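Local coordinates for NEQ263 (Nanoarchaeum equitans Kin4-M, PDB 5BN3), which forms, as NeqB, the ATP synthase catalytic core together with NeqA, and probably binds ATP as members of the ATPase alpha/beta family do, at residues P7-L18 with V31-L42; K62-I70 with T208-R219. All coordinates share one frame; numbering follows the deposited sequence.

How the interactions relate
Interaction 1 comes first along the chain and is complete before interaction 2 opens; their centres lie about 31 Å apart, and the nearest atoms, about 9 Å apart, do not touch. Interaction 1 joins neighbouring strands 8-12 and 38-43 of the antiparallel sheet in the N-terminal domain, about 32 Å from the centre of the chain, and that sheet runs on into a V-type ATP synthase alpha chain. Interaction 2 lies nearer the centre and ties residues 62-70, which follow the sheet, to helix 196-215 of the nucleotide-binding domain. The first contact thus pairs two neighbouring strands inside the N-terminal sheet, while the second fastens the chain just beyond it to the nucleotide-binding domain.

Interaction 1 of 2, residues P7-L18 with V31-L42; sequences PLIAVELENPML and VIAAYENKALAL
Ile9 and Ala41 form a hydrogen-bonded pair in the antiparallel ladder between strands 8-12 and 38-42, two neighbours in the sheet of the NeqB N-terminal domain. The backbone bonds are Ile9 N to Ala41 O (2.9 Å), its return from Ala41 N to Ile9 O, the same double link between Val11 and Ala39, and a last bond from Leu13 N to Asn37 O. A type II' turn from Tyr35 to Lys38 makes strands 31-35 and 38-42 a hairpin, with a classic beta bulge where Ile32 and Ala33 both face Leu40.

Apolar contacts follow both faces. On one, Ala10 CB meets Leu40 CD2 at 3.7 Å, and Leu8, its CG anti to the backbone N (chi1 -175°), brings CD1 to Leu42 CD2. On the other, Ile9 CG1 lies 3.6 Å from Ala41 CB, and Leu13 CD1 reaches Ala39 CB. Beyond the ladder the chain folds back over the hairpin, where Pro16 CB touches Ala34 CB at 3.6 Å. Ala34 and Tyr35 also pair with a strand of a neighbouring V-type ATP synthase alpha chain, extending the sheet across the interface. At the turn, Pro16 CD lies 3.0 Å from Glu36 O, a buried carbonyl oxygen without a hydrogen-bonding partner.

Interaction 2 of 2, residues K62-I70 with T208-R219; sequences KIAVSEDYI and TLAEYLAFEKNR
Val65 lies over one face of the Tyr212 ring, its CB 4.0 Å from the centroid and 20° off the normal, a CH-pi contact offset toward the rim. Tyr212 CE2 also lies 3.6 Å from Ser66 CA. The phenol is swung onto the chain just past strand 62-64, its CG opposite the backbone N (chi1 172°), and its hydroxyl is hydrogen-bonded to a dioxane molecule, probably from the crystallisation liquor. With an alanine in place of Tyr212, Val65 would probably lose the ring it lies on, and a gap would open next to Ser66.

Leu209 CD2 packs on Tyr69 CB at 3.6 Å, and Ile63 CD1 meets Thr208 CG2 tip to tip. The Tyr69 hydroxyl donates to Ala64 O (2.6 Å), which helps fix the ring. Glu67 and Arg219 meet in a salt bridge: Arg219 NH2 lies 2.6 Å from Glu67 OE1 and hydrogen-bonds Glu67 OE2 at 2.9 Å on its syn side, tilted out of the carboxylate plane; carboxylate and guanidinium planes stand 80° apart.

Helix 196-215 lies between residues 62-70 and the sheet of the P-loop NTPase-type nucleotide-binding domain, joining parallel strands 185-190 and 220-226 on either side of 156-162, which Leu209 touches.

Interaction 1 of 2, residues P7-L18 with V31-L42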
loop_
_atom_site.group_PDB
_atom_site.type_symbol
_atom_site.label_atom_id
_atom_site.label_comp_id
_atom_site.label_asym_id
_atom_site.label_seq_id
_atom_site.Cartn_x
_atom_site.Cartn_y
_atom_site.Cartn_z
ATOM N N PRO B 7 3.329 4.358 30.809
ATOM C CA PRO B 7 4.312 5.150 31.556
ATOM C C PRO B 7 4.091 6.662 31.471
ATOM O O PRO B 7 5.001 7.412 31.829
ATOM C CB PRO B 7 5.624 4.793 30.857
ATOM C CG PRO B 7 5.215 4.581 29.435
ATOM C CD PRO B 7 3.829 3.979 29.476
ATOM N N LEU B 8 2.922 7.105 31.016
ATOM C CA LEU B 8 2.694 8.537 30.811
ATOM C C LEU B 8 1.966 9.225 31.968
ATOM O O LEU B 8 0.972 8.714 32.484
ATOM C CB LEU B 8 1.926 8.786 29.509
ATOM C CG LEU B 8 1.726 10.256 29.124
ATOM C CD1 LEU B 8 3.057 10.899 28.789
ATOM C CD2 LEU B 8 0.756 10.407 27.962
ATOM N N ILE B 9 2.479 10.386 32.369
ATOM C CA ILE B 9 1.765 11.266 33.288
ATOM C C ILE B 9 1.622 12.664 32.690
ATOM O O ILE B 9 2.536 13.167 32.032
ATOM C CB ILE B 9 2.428 11.347 34.690
ATOM C CG1 ILE B 9 3.836 11.940 34.609
ATOM C CG2 ILE B 9 2.464 9.979 35.346
ATOM C CD1 ILE B 9 4.498 12.135 35.968
ATOM N N ALA B 10 0.458 13.274 32.896
ATOM C CA ALA B 10 0.245 14.665 32.515
ATOM C C ALA B 10 0.242 15.490 33.790
ATOM O O ALA B 10 -0.433 15.139 34.762
ATOM C CB ALA B 10 -1.061 14.830 31.772
ATOM N N VAL B 11 0.991 16.586 33.787
ATOM C CA VAL B 11 1.243 17.304 35.027
ATOM C C VAL B 11 1.349 18.823 34.856
ATOM O O VAL B 11 1.758 19.316 33.803
ATOM C CB VAL B 11 2.485 16.713 35.730
ATOM C CG1 VAL B 11 3.559 17.763 35.947
ATOM C CG2 VAL B 11 2.078 16.052 37.033
ATOM N N GLU B 12 0.960 19.557 35.896
ATOM C CA GLU B 12 0.988 21.014 35.866
ATOM C C GLU B 12 2.282 21.526 36.492
ATOM O O GLU B 12 2.575 21.236 37.653
ATOM C CB GLU B 12 -0.218 21.589 36.616
ATOM C CG GLU B 12 -1.536 20.850 36.378
ATOM C CD GLU B 12 -1.696 19.612 37.250
ATOM O OE1 GLU B 12 -0.743 19.258 37.979
ATOM O OE2 GLU B 12 -2.780 18.989 37.208
ATOM N N LEU B 13 3.057 22.281 35.717
ATOM C CA LEU B 13 4.333 22.815 36.185
ATOM C C LEU B 13 4.480 24.289 35.826
ATOM O O LEU B 13 4.130 24.703 34.722
ATOM C CB LEU B 13 5.503 22.041 35.570
ATOM C CG LEU B 13 5.721 20.571 35.924
ATOM C CD1 LEU B 13 6.926 20.011 35.182
ATOM C CD2 LEU B 13 5.905 20.404 37.415
ATOM N N GLU B 14 5.005 25.078 36.756
ATOM C CA GLU B 14 5.357 26.460 36.455
ATOM C C GLU B 14 6.631 26.471 35.621
ATOM O O GLU B 14 7.676 25.997 36.070
ATOM C CB GLU B 14 5.552 27.252 37.733
ATOM N N ASN B 15 6.532 27.009 34.408
ATOM C CA ASN B 15 7.656 27.078 33.470
ATOM C C ASN B 15 8.395 25.753 33.248
ATOM O O ASN B 15 9.538 25.595 33.679
ATOM C CB ASN B 15 8.638 28.180 33.881
ATOM C CG ASN B 15 8.007 29.561 33.859
ATOM O OD1 ASN B 15 6.943 29.765 33.272
ATOM N ND2 ASN B 15 8.669 30.520 34.494
ATOM N N PRO B 16 7.743 24.802 32.561
ATOM C CA PRO B 16 8.331 23.482 32.299
ATOM C C PRO B 16 9.583 23.569 31.434
ATOM O O PRO B 16 9.661 24.419 30.544
ATOM C CB PRO B 16 7.228 22.755 31.523
ATOM C CG PRO B 16 5.970 23.490 31.848
ATOM C CD PRO B 16 6.384 24.917 32.011
ATOM N N MET B 17 10.547 22.693 31.700
ATOM C CA MET B 17 11.763 22.609 30.901
ATOM C C MET B 17 11.734 21.334 30.068
ATOM O O MET B 17 11.467 20.253 30.590
ATOM C CB MET B 17 12.996 22.613 31.810
ATOM C CG MET B 17 14.301 22.232 31.120
ATOM S SD MET B 17 15.644 21.944 32.296
ATOM C CE MET B 17 15.730 23.543 33.103
ATOM N N LEU B 18 12.000 21.463 28.773
ATOM C CA LEU B 18 12.037 20.307 27.882
ATOM C C LEU B 18 13.179 19.376 28.287
ATOM O O LEU B 18 14.337 19.791 28.332
ATOM C CB LEU B 18 12.232 20.761 26.435
ATOM C CG LEU B 18 11.460 20.060 25.312
ATOM C CD1 LEU B 18 12.361 19.857 24.100
ATOM C CD2 LEU B 18 10.851 18.742 25.767
ATOM N N VAL B 31 10.364 15.026 31.415
ATOM C CA VAL B 31 9.402 15.871 30.712
ATOM C C VAL B 31 9.667 15.799 29.210
ATOM O O VAL B 31 10.748 16.161 28.750
ATOM C CB VAL B 31 9.481 17.335 31.186
ATOM C CG1 VAL B 31 8.542 18.208 30.375
ATOM C CG2 VAL B 31 9.141 17.429 32.665
ATOM N N ILE B 32 8.681 15.327 28.453
ATOM C CA ILE B 32 8.845 15.138 27.013
ATOM C C ILE B 32 8.057 16.158 26.191
ATOM O O ILE B 32 8.223 16.242 24.975
ATOM C CB ILE B 32 8.448 13.712 26.576
ATOM C CG1 ILE B 32 6.996 13.418 26.957
ATOM C CG2 ILE B 32 9.380 12.683 27.194
ATOM C CD1 ILE B 32 6.477 12.089 26.436
ATOM N N ALA B 33 7.196 16.924 26.853
ATOM C CA ALA B 33 6.425 17.964 26.174
ATOM C C ALA B 33 6.109 19.122 27.116
ATOM O O ALA B 33 5.916 18.916 28.315
ATOM C CB ALA B 33 5.145 17.389 25.599
ATOM N N ALA B 34 6.047 20.334 26.568
ATOM C CA ALA B 34 5.798 21.524 27.378
ATOM C C ALA B 34 5.087 22.636 26.611
ATOM O O ALA B 34 5.631 23.183 25.650
ATOM C CB ALA B 34 7.105 22.043 27.956
ATOM N N TYR B 35 3.873 22.966 27.044
ATOM C CA TYR B 35 3.145 24.120 26.520
ATOM C C TYR B 35 2.596 24.921 27.696
ATOM O O TYR B 35 1.868 24.378 28.533
ATOM C CB TYR B 35 1.999 23.684 25.602
ATOM C CG TYR B 35 1.438 24.814 24.762
ATOM C CD1 TYR B 35 0.512 25.706 25.285
ATOM C CD2 TYR B 35 1.840 24.989 23.447
ATOM C CE1 TYR B 35 0.005 26.744 24.519
ATOM C CE2 TYR B 35 1.343 26.024 22.674
ATOM C CZ TYR B 35 0.425 26.898 23.215
ATOM O OH TYR B 35 -0.076 27.926 22.451
ATOM N N GLU B 36 2.939 26.207 27.746
ATOM C CA GLU B 36 2.604 27.069 28.881
ATOM C C GLU B 36 2.998 26.415 30.200
ATOM O O GLU B 36 4.181 26.261 30.486
ATOM C CB GLU B 36 1.115 27.436 28.894
ATOM C CG GLU B 36 0.621 28.192 27.663
ATOM C CD GLU B 36 1.035 29.655 27.635
ATOM O OE1 GLU B 36 1.910 30.058 28.430
ATOM O OE2 GLU B 36 0.475 30.407 26.808
ATOM N N ASN B 37 2.002 26.018 30.989
ATOM C CA ASN B 37 2.257 25.357 32.267
ATOM C C ASN B 37 1.833 23.888 32.283
ATOM O O ASN B 37 1.700 23.282 33.350
ATOM C CB ASN B 37 1.588 26.113 33.418
ATOM C CG ASN B 37 0.082 26.193 33.269
ATOM O OD1 ASN B 37 -0.430 26.490 32.190
ATOM N ND2 ASN B 37 -0.637 25.923 34.355
ATOM N N LYS B 38 1.625 23.321 31.099
ATOM C CA LYS B 38 1.276 21.911 30.978
ATOM C C LYS B 38 2.491 21.093 30.553
ATOM O O LYS B 38 3.226 21.484 29.643
ATOM C CB LYS B 38 0.148 21.719 29.961
ATOM C CG LYS B 38 -1.097 22.556 30.222
ATOM C CD LYS B 38 -1.714 22.246 31.576
ATOM C CE LYS B 38 -3.045 22.966 31.753
ATOM N NZ LYS B 38 -2.928 24.432 31.517
ATOM N N ALA B 39 2.704 19.960 31.215
ATOM C CA ALA B 39 3.812 19.077 30.870
ATOM C C ALA B 39 3.363 17.627 30.745
ATOM O O ALA B 39 2.460 17.181 31.455
ATOM C CB ALA B 39 4.924 19.192 31.896
ATOM N N LEU B 40 3.996 16.898 29.832
ATOM C CA LEU B 40 3.827 15.454 29.754
ATOM C C LEU B 40 5.147 14.824 30.176
ATOM O O LEU B 40 6.214 15.290 29.773
ATOM C CB LEU B 40 3.463 15.015 28.334
ATOM C CG LEU B 40 2.155 15.530 27.725
ATOM C CD1 LEU B 40 1.873 14.874 26.377
ATOM C CD2 LEU B 40 0.992 15.312 28.673
ATOM N N ALA B 41 5.086 13.779 30.995
ATOM C CA ALA B 41 6.306 13.129 31.460
ATOM C C ALA B 41 6.256 11.611 31.327
ATOM O O ALA B 41 5.187 11.004 31.400
ATOM C CB ALA B 41 6.615 13.531 32.892
ATOM N N LEU B 42 7.426 11.006 31.135
ATOM C CA LEU B 42 7.537 9.556 31.030
ATOM C C LEU B 42 8.200 8.974 32.268
ATOM O O LEU B 42 9.329 9.334 32.604
ATOM C CB LEU B 42 8.344 9.159 29.792
ATOM C CG LEU B 42 7.625 9.244 28.450
ATOM C CD1 LEU B 42 8.508 8.731 27.334
ATOM C CD2 LEU B 42 6.348 8.446 28.511
#

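Interaction 2 of 2, residues K62-I70 with T208-R219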
loop_
_atom_site.group_PDB
_atom_site.type_symbol
_atom_site.label_atom_id
_atom_site.label_comp_id
_atom_site.label_asym_id
_atom_site.label_seq_id
_atom_site.Cartn_x
_atom_site.Cartn_y
_atom_site.Cartn_z
ATOM N N LYS B 62 21.488 13.433 33.457
ATOM C CA LYS B 62 22.937 13.344 33.366
ATOM C C LYS B 62 23.455 12.129 34.127
ATOM O O LYS B 62 22.787 11.616 35.025
ATOM C CB LYS B 62 23.585 14.624 33.913
ATOM C CG LYS B 62 23.179 15.898 33.187
ATOM C CD LYS B 62 23.846 17.120 33.807
ATOM C CE LYS B 62 23.451 18.397 33.081
ATOM N NZ LYS B 62 24.091 19.603 33.677
ATOM N N ILE B 63 24.644 11.666 33.760
ATOM C CA ILE B 63 25.298 10.592 34.496
ATOM C C ILE B 63 26.699 11.008 34.929
ATOM O O ILE B 63 27.354 11.812 34.262
ATOM C CB ILE B 63 25.385 9.284 33.677
ATOM C CG1 ILE B 63 26.136 9.515 32.364
ATOM C CG2 ILE B 63 23.996 8.725 33.411
ATOM C CD1 ILE B 63 26.608 8.232 31.696
ATOM N N ALA B 64 27.152 10.466 36.054
ATOM C CA ALA B 64 28.527 10.665 36.489
ATOM C C ALA B 64 29.428 9.804 35.617
ATOM O O ALA B 64 29.210 8.599 35.505
ATOM C CB ALA B 64 28.677 10.280 37.947
ATOM N N VAL B 65 30.430 10.415 34.993
ATOM C CA VAL B 65 31.356 9.667 34.147
ATOM C C VAL B 65 32.671 9.371 34.867
ATOM O O VAL B 65 33.260 10.250 35.499
ATOM C CB VAL B 65 31.634 10.385 32.806
ATOM C CG1 VAL B 65 30.386 10.390 31.938
ATOM C CG2 VAL B 65 32.122 11.805 33.041
ATOM N N SER B 66 33.109 8.120 34.769
ATOM C CA SER B 66 34.366 7.669 35.359
ATOM C C SER B 66 34.672 6.275 34.842
ATOM O O SER B 66 33.870 5.690 34.112
ATOM C CB SER B 66 34.280 7.649 36.887
ATOM O OG SER B 66 33.361 6.670 37.340
ATOM N N GLU B 67 35.824 5.737 35.225
ATOM C CA GLU B 67 36.192 4.386 34.828
ATOM C C GLU B 67 35.593 3.352 35.775
ATOM O O GLU B 67 35.882 2.162 35.665
ATOM C CB GLU B 67 37.714 4.232 34.764
ATOM C CG GLU B 67 38.390 5.142 33.752
ATOM C CD GLU B 67 39.745 4.619 33.317
ATOM O OE1 GLU B 67 40.052 3.443 33.611
ATOM O OE2 GLU B 67 40.500 5.376 32.672
ATOM N N ASP B 68 34.758 3.816 36.702
ATOM C CA ASP B 68 34.097 2.937 37.662
ATOM C C ASP B 68 33.119 1.970 36.992
ATOM O O ASP B 68 32.881 0.872 37.495
ATOM C CB ASP B 68 33.367 3.758 38.731
ATOM C CG ASP B 68 34.318 4.496 39.660
ATOM O OD1 ASP B 68 35.519 4.156 39.683
ATOM O OD2 ASP B 68 33.856 5.408 40.378
ATOM N N TYR B 69 32.553 2.382 35.859
ATOM C CA TYR B 69 31.596 1.554 35.123
ATOM C C TYR B 69 32.239 0.275 34.600
ATOM O O TYR B 69 31.572 -0.747 34.439
ATOM C CB TYR B 69 30.995 2.338 33.952
ATOM C CG TYR B 69 30.078 3.459 34.371
ATOM C CD1 TYR B 69 30.571 4.728 34.612
ATOM C CD2 TYR B 69 28.717 3.248 34.524
ATOM C CE1 TYR B 69 29.741 5.751 34.994
ATOM C CE2 TYR B 69 27.875 4.269 34.907
ATOM C CZ TYR B 69 28.394 5.519 35.141
ATOM O OH TYR B 69 27.562 6.543 35.522
ATOM N N ILE B 70 33.538 0.346 34.334
ATOM C CA ILE B 70 34.275 -0.790 33.795
ATOM C C ILE B 70 34.281 -1.953 34.787
ATOM O O ILE B 70 34.734 -1.809 35.925
ATOM C CB ILE B 70 35.719 -0.392 33.425
ATOM C CG1 ILE B 70 35.701 0.826 32.496
ATOM C CG2 ILE B 70 36.444 -1.555 32.770
ATOM C CD1 ILE B 70 37.077 1.319 32.090
ATOM N N THR B 208 27.833 8.009 26.049
ATOM C CA THR B 208 28.372 9.069 26.895
ATOM C C THR B 208 29.610 8.555 27.625
ATOM O O THR B 208 30.622 9.251 27.716
ATOM C CB THR B 208 27.331 9.570 27.914
ATOM O OG1 THR B 208 26.237 10.178 27.216
ATOM C CG2 THR B 208 27.949 10.592 28.854
ATOM N N LEU B 209 29.533 7.326 28.129
ATOM C CA LEU B 209 30.689 6.691 28.755
ATOM C C LEU B 209 31.788 6.451 27.728
ATOM O O LEU B 209 32.966 6.662 28.009
ATOM C CB LEU B 209 30.293 5.364 29.408
ATOM C CG LEU B 209 31.470 4.561 29.974
ATOM C CD1 LEU B 209 32.123 5.315 31.120
ATOM C CD2 LEU B 209 31.048 3.170 30.423
ATOM N N ALA B 210 31.396 6.017 26.534
ATOM C CA ALA B 210 32.356 5.720 25.476
ATOM C C ALA B 210 33.151 6.955 25.061
ATOM O O ALA B 210 34.362 6.879 24.854
ATOM C CB ALA B 210 31.648 5.122 24.280
ATOM N N GLU B 211 32.463 8.085 24.930
ATOM C CA GLU B 211 33.109 9.341 24.555
ATOM C C GLU B 211 34.056 9.824 25.647
ATOM O O GLU B 211 35.097 10.414 25.358
ATOM C CB GLU B 211 32.064 10.420 24.264
ATOM C CG GLU B 211 31.312 10.236 22.956
ATOM C CD GLU B 211 30.187 11.237 22.797
ATOM O OE1 GLU B 211 29.734 11.795 23.822
ATOM O OE2 GLU B 211 29.756 11.472 21.648
ATOM N N TYR B 212 33.684 9.586 26.901
ATOM C CA TYR B 212 34.538 9.937 28.028
ATOM C C TYR B 212 35.810 9.100 28.007
ATOM O O TYR B 212 36.914 9.629 28.103
ATOM C CB TYR B 212 33.793 9.735 29.353
ATOM C CG TYR B 212 34.671 9.895 30.574
ATOM C CD1 TYR B 212 35.019 11.155 31.040
ATOM C CD2 TYR B 212 35.149 8.787 31.259
ATOM C CE1 TYR B 212 35.822 11.307 32.153
ATOM C CE2 TYR B 212 35.955 8.930 32.373
ATOM C CZ TYR B 212 36.286 10.192 32.815
ATOM O OH TYR B 212 37.085 10.339 33.924
ATOM N N LEU B 213 35.648 7.788 27.879
ATOM C CA LEU B 213 36.783 6.871 27.872
ATOM C C LEU B 213 37.717 7.099 26.681
ATOM O O LEU B 213 38.940 7.092 26.829
ATOM C CB LEU B 213 36.292 5.418 27.890
ATOM C CG LEU B 213 35.588 4.940 29.162
ATOM C CD1 LEU B 213 35.154 3.486 29.042
ATOM C CD2 LEU B 213 36.502 5.116 30.356
ATOM N N ALA B 214 37.137 7.313 25.504
ATOM C CA ALA B 214 37.924 7.429 24.280
ATOM C C ALA B 214 38.586 8.792 24.107
ATOM O O ALA B 214 39.744 8.882 23.696
ATOM C CB ALA B 214 37.062 7.112 23.068
ATOM N N PHE B 215 37.846 9.854 24.412
ATOM C CA PHE B 215 38.290 11.203 24.071
ATOM C C PHE B 215 38.773 12.029 25.265
ATOM O O PHE B 215 39.334 13.108 25.082
ATOM C CB PHE B 215 37.189 11.937 23.297
ATOM C CG PHE B 215 36.739 11.205 22.062
ATOM C CD1 PHE B 215 37.662 10.550 21.260
ATOM C CD2 PHE B 215 35.397 11.148 21.719
ATOM C CE1 PHE B 215 37.258 9.864 20.126
ATOM C CE2 PHE B 215 34.985 10.463 20.587
ATOM C CZ PHE B 215 35.917 9.820 19.790
ATOM N N GLU B 216 38.556 11.527 26.476
ATOM C CA GLU B 216 39.101 12.171 27.670
ATOM C C GLU B 216 40.198 11.325 28.308
ATOM O O GLU B 216 41.187 11.855 28.811
ATOM C CB GLU B 216 38.001 12.477 28.694
ATOM C CG GLU B 216 37.142 13.689 28.361
ATOM C CD GLU B 216 36.736 14.466 29.602
ATOM O OE1 GLU B 216 37.223 14.123 30.701
ATOM O OE2 GLU B 216 35.940 15.421 29.479
ATOM N N LYS B 217 40.024 10.008 28.282
ATOM C CA LYS B 217 41.022 9.103 28.841
ATOM C C LYS B 217 41.887 8.485 27.744
ATOM O O LYS B 217 42.693 7.590 28.010
ATOM C CB LYS B 217 40.351 8.016 29.688
ATOM C CG LYS B 217 39.454 8.562 30.791
ATOM C CD LYS B 217 40.190 9.542 31.698
ATOM C CE LYS B 217 41.277 8.857 32.513
ATOM N NZ LYS B 217 42.056 9.829 33.342
ATOM N N ASN B 218 41.710 8.971 26.517
ATOM C CA ASN B 218 42.544 8.580 25.377
ATOM C C ASN B 218 42.633 7.076 25.115
ATOM O O ASN B 218 43.723 6.546 24.903
ATOM C CB ASN B 218 43.958 9.163 25.517
ATOM C CG ASN B 218 43.960 10.675 25.656
ATOM O OD1 ASN B 218 42.947 11.339 25.429
ATOM N ND2 ASN B 218 45.111 11.228 26.019
ATOM N N ARG B 219 41.488 6.398 25.121
ATOM C CA ARG B 219 41.446 4.956 24.879
ATOM C C ARG B 219 40.811 4.612 23.538
ATOM O O ARG B 219 40.105 5.428 22.941
ATOM C CB ARG B 219 40.645 4.250 25.977
ATOM C CG ARG B 219 41.191 4.395 27.388
ATOM C CD ARG B 219 40.210 3.799 28.391
ATOM N NE ARG B 219 40.699 3.847 29.766
ATOM C CZ ARG B 219 41.293 2.832 30.384
ATOM N NH1 ARG B 219 41.475 1.683 29.748
ATOM N NH2 ARG B 219 41.707 2.963 31.635
#